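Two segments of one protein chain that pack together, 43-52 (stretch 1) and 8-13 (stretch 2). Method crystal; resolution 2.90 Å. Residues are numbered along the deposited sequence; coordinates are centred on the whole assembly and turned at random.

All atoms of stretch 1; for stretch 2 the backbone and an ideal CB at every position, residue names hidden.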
# COMPACT_ATOMS: atom_id res chain seq x y z
N LYS A 43 21.70 -24.19 -28.91
CA LYS A 43 22.49 -23.11 -29.51
C LYS A 43 21.64 -21.90 -29.92
O LYS A 43 22.10 -20.74 -29.88
CB LYS A 43 23.22 -23.62 -30.74
CG LYS A 43 24.07 -22.56 -31.43
CD LYS A 43 24.64 -23.05 -32.75
CE LYS A 43 25.32 -21.90 -33.48
NZ LYS A 43 25.90 -22.33 -34.78
N THR A 44 20.42 -22.19 -30.38
CA THR A 44 19.48 -21.17 -30.83
C THR A 44 18.90 -20.43 -29.64
O THR A 44 18.83 -19.21 -29.65
CB THR A 44 18.36 -21.81 -31.66
OG1 THR A 44 18.92 -22.47 -32.80
CG2 THR A 44 17.34 -20.75 -32.13
N VAL A 45 18.46 -21.17 -28.63
CA VAL A 45 17.98 -20.57 -27.39
C VAL A 45 19.05 -19.60 -26.86
O VAL A 45 18.74 -18.47 -26.53
CB VAL A 45 17.63 -21.64 -26.32
CG1 VAL A 45 17.26 -20.99 -25.00
CG2 VAL A 45 16.48 -22.52 -26.76
N GLU A 46 20.30 -20.05 -26.82
CA GLU A 46 21.41 -19.24 -26.30
C GLU A 46 21.59 -17.94 -27.08
O GLU A 46 21.95 -16.94 -26.48
CB GLU A 46 22.72 -20.04 -26.29
CG GLU A 46 22.83 -21.05 -25.14
CD GLU A 46 24.00 -22.03 -25.29
OE1 GLU A 46 24.13 -22.96 -24.48
OE2 GLU A 46 24.82 -21.88 -26.22
N GLN A 47 21.35 -17.94 -28.38
CA GLN A 47 21.29 -16.69 -29.16
C GLN A 47 20.22 -15.75 -28.61
O GLN A 47 20.47 -14.55 -28.47
CB GLN A 47 21.03 -16.95 -30.66
CG GLN A 47 22.15 -17.66 -31.41
CD GLN A 47 21.81 -17.97 -32.87
OE1 GLN A 47 20.85 -17.45 -33.44
NE2 GLN A 47 22.62 -18.82 -33.48
N ALA A 48 19.03 -16.29 -28.31
CA ALA A 48 17.90 -15.49 -27.78
C ALA A 48 18.24 -14.88 -26.40
O ALA A 48 18.06 -13.69 -26.17
CB ALA A 48 16.63 -16.33 -27.71
N ILE A 49 18.76 -15.71 -25.52
CA ILE A 49 19.27 -15.27 -24.23
C ILE A 49 20.36 -14.19 -24.38
O ILE A 49 20.38 -13.24 -23.59
CB ILE A 49 19.84 -16.45 -23.41
CG1 ILE A 49 18.74 -17.47 -23.08
CG2 ILE A 49 20.45 -15.96 -22.11
CD1 ILE A 49 19.27 -18.85 -22.73
N SER A 50 21.25 -14.33 -25.37
CA SER A 50 22.30 -13.32 -25.65
C SER A 50 21.74 -12.00 -26.17
O SER A 50 22.25 -10.93 -25.83
CB SER A 50 23.31 -13.83 -26.64
OG SER A 50 24.01 -14.91 -26.09
N ALA A 51 20.71 -12.08 -27.01
CA ALA A 51 19.96 -10.90 -27.45
C ALA A 51 19.29 -10.20 -26.28
O ALA A 51 19.31 -8.96 -26.20
CB ALA A 51 18.90 -11.30 -28.45
N ALA A 52 18.69 -10.99 -25.39
CA ALA A 52 18.05 -10.49 -24.18
C ALA A 52 19.08 -9.77 -23.32
O ALA A 52 18.95 -8.59 -23.05
CB ALA A 52 17.38 -11.62 -23.41
N UNK A 8 8.99 -19.98 -37.36
CA UNK A 8 10.32 -19.74 -36.85
C UNK A 8 10.35 -19.24 -35.42
O UNK A 8 9.54 -19.63 -34.59
CB UNK A 8 11.04 -18.73 -37.75
N UNK A 9 11.30 -18.35 -35.18
CA UNK A 9 11.60 -17.82 -33.87
C UNK A 9 11.85 -16.34 -34.01
O UNK A 9 12.35 -15.88 -35.01
CB UNK A 9 12.80 -18.53 -33.24
N UNK A 10 11.51 -15.60 -32.97
CA UNK A 10 11.75 -14.17 -32.91
C UNK A 10 12.96 -13.96 -32.02
O UNK A 10 12.87 -14.13 -30.80
CB UNK A 10 10.53 -13.41 -32.39
N UNK A 11 14.08 -13.60 -32.63
CA UNK A 11 15.30 -13.33 -31.87
C UNK A 11 15.95 -12.03 -32.31
O UNK A 11 16.42 -11.90 -33.44
CB UNK A 11 16.29 -14.49 -32.02
N UNK A 12 16.03 -11.09 -31.39
CA UNK A 12 16.53 -9.74 -31.66
C UNK A 12 15.76 -9.07 -32.81
O UNK A 12 16.34 -8.50 -33.72
CB UNK A 12 18.02 -9.79 -31.99
N UNK A 13 14.43 -9.15 -32.74
CA UNK A 13 13.53 -8.42 -33.64
C UNK A 13 13.50 -8.95 -35.06
O UNK A 13 13.17 -8.22 -36.01
CB UNK A 13 13.93 -6.94 -33.68

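Stretch 1 is a helix whose backbone amides, from that of Gln47 onward, are bonded to carbonyls one turn back. What it offers stretch 2 is therefore mainly a surface of methyl groups and carbonyl oxygens, and the side of the helix bearing Thr44, Ala48 and Ala51 is the one approached.

Position 8 is out of reach: an ideal CB there finds no atom of stretch 1 within 5.5 Å. The helix sets no requirement, and the backbone angles, -104/-144, do not single out one residue. The deposited residue is Gly8.

At position 9 the chain is extended and CA-to-CB points toward the helix, yet the ideal CB is still 5.2 Å from Thr44 CG2. A side chain of some length is needed to close that gap; a ring or a branched aliphatic chain would serve. The residue is His9, with chi1 in m. Its ring carbon CD2 comes 4.0 Å from Thr44 CG2, a van der Waals contact with a methyl group, while both ring nitrogens are hydrogen-bonded elsewhere in the structure.

Position 10 follows in the same strand, and its CB points away from the helix, as alternation predicts. Stretch 1 cannot discriminate here; the residue is Leu10.

Position 11 turns back toward the helix. The ideal CB lies 4.6 Å from Ala48 CA and 5.5 Å from Ala51 CB, and the small alanines leave room for a medium-sized apolar side chain. Valine, leucine, isoleucine or methionine would be reasonable, whereas a charged group would find no partner of opposite charge close by. The residue is Ile11, with the largest contact area of the six. Its CG2 reaches Ala48 CA at 3.7 Å and Ala51 CB at 4.2 Å, while CG1 lies 3.9 Å from Ala48 CB. With chi1 in m and chi2 in t, the longer branch extends so that CD1 comes 3.9 Å from Thr44 CG2. One side chain thus spans about two turns of helix.

Position 12 has phi/psi of 55/48, a left-handed conformation that asparagine and glycine tolerate better than most residues. CA-to-CB points sideways, but the ideal CB is already 3.9 Å from Ala51 CB, so a compact side chain fits easily. Asn12 is deposited; its OD1 packs 3.6 Å from Ala51 CB, a contact without a hydrogen bond.

Position 13, out of reach of the helix, also has positive phi (72/24), which by itself favours glycine. The residue is Gly13.

Stretch 2, residues 8-13: GHLING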
# COMPACT_ATOMS: atom_id res chain seq x y z
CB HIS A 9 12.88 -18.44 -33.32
CG HIS A 9 12.96 -19.92 -33.49
ND1 HIS A 9 12.04 -20.78 -32.94
CD2 HIS A 9 13.88 -20.70 -34.12
CE1 HIS A 9 12.37 -22.02 -33.23
NE2 HIS A 9 13.48 -22.00 -33.95
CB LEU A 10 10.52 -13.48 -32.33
CG LEU A 10 10.57 -11.97 -32.12
CD1 LEU A 10 10.91 -11.24 -33.40
CD2 LEU A 10 9.22 -11.51 -31.58
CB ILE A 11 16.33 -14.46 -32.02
CG1 ILE A 11 15.74 -15.78 -31.51
CG2 ILE A 11 17.60 -14.12 -31.25
CD1 ILE A 11 16.65 -16.98 -31.64
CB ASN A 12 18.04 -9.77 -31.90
CG ASN A 12 18.74 -8.49 -31.44
OD1 ASN A 12 18.78 -8.19 -30.25
ND2 ASN A 12 19.32 -7.77 -32.36
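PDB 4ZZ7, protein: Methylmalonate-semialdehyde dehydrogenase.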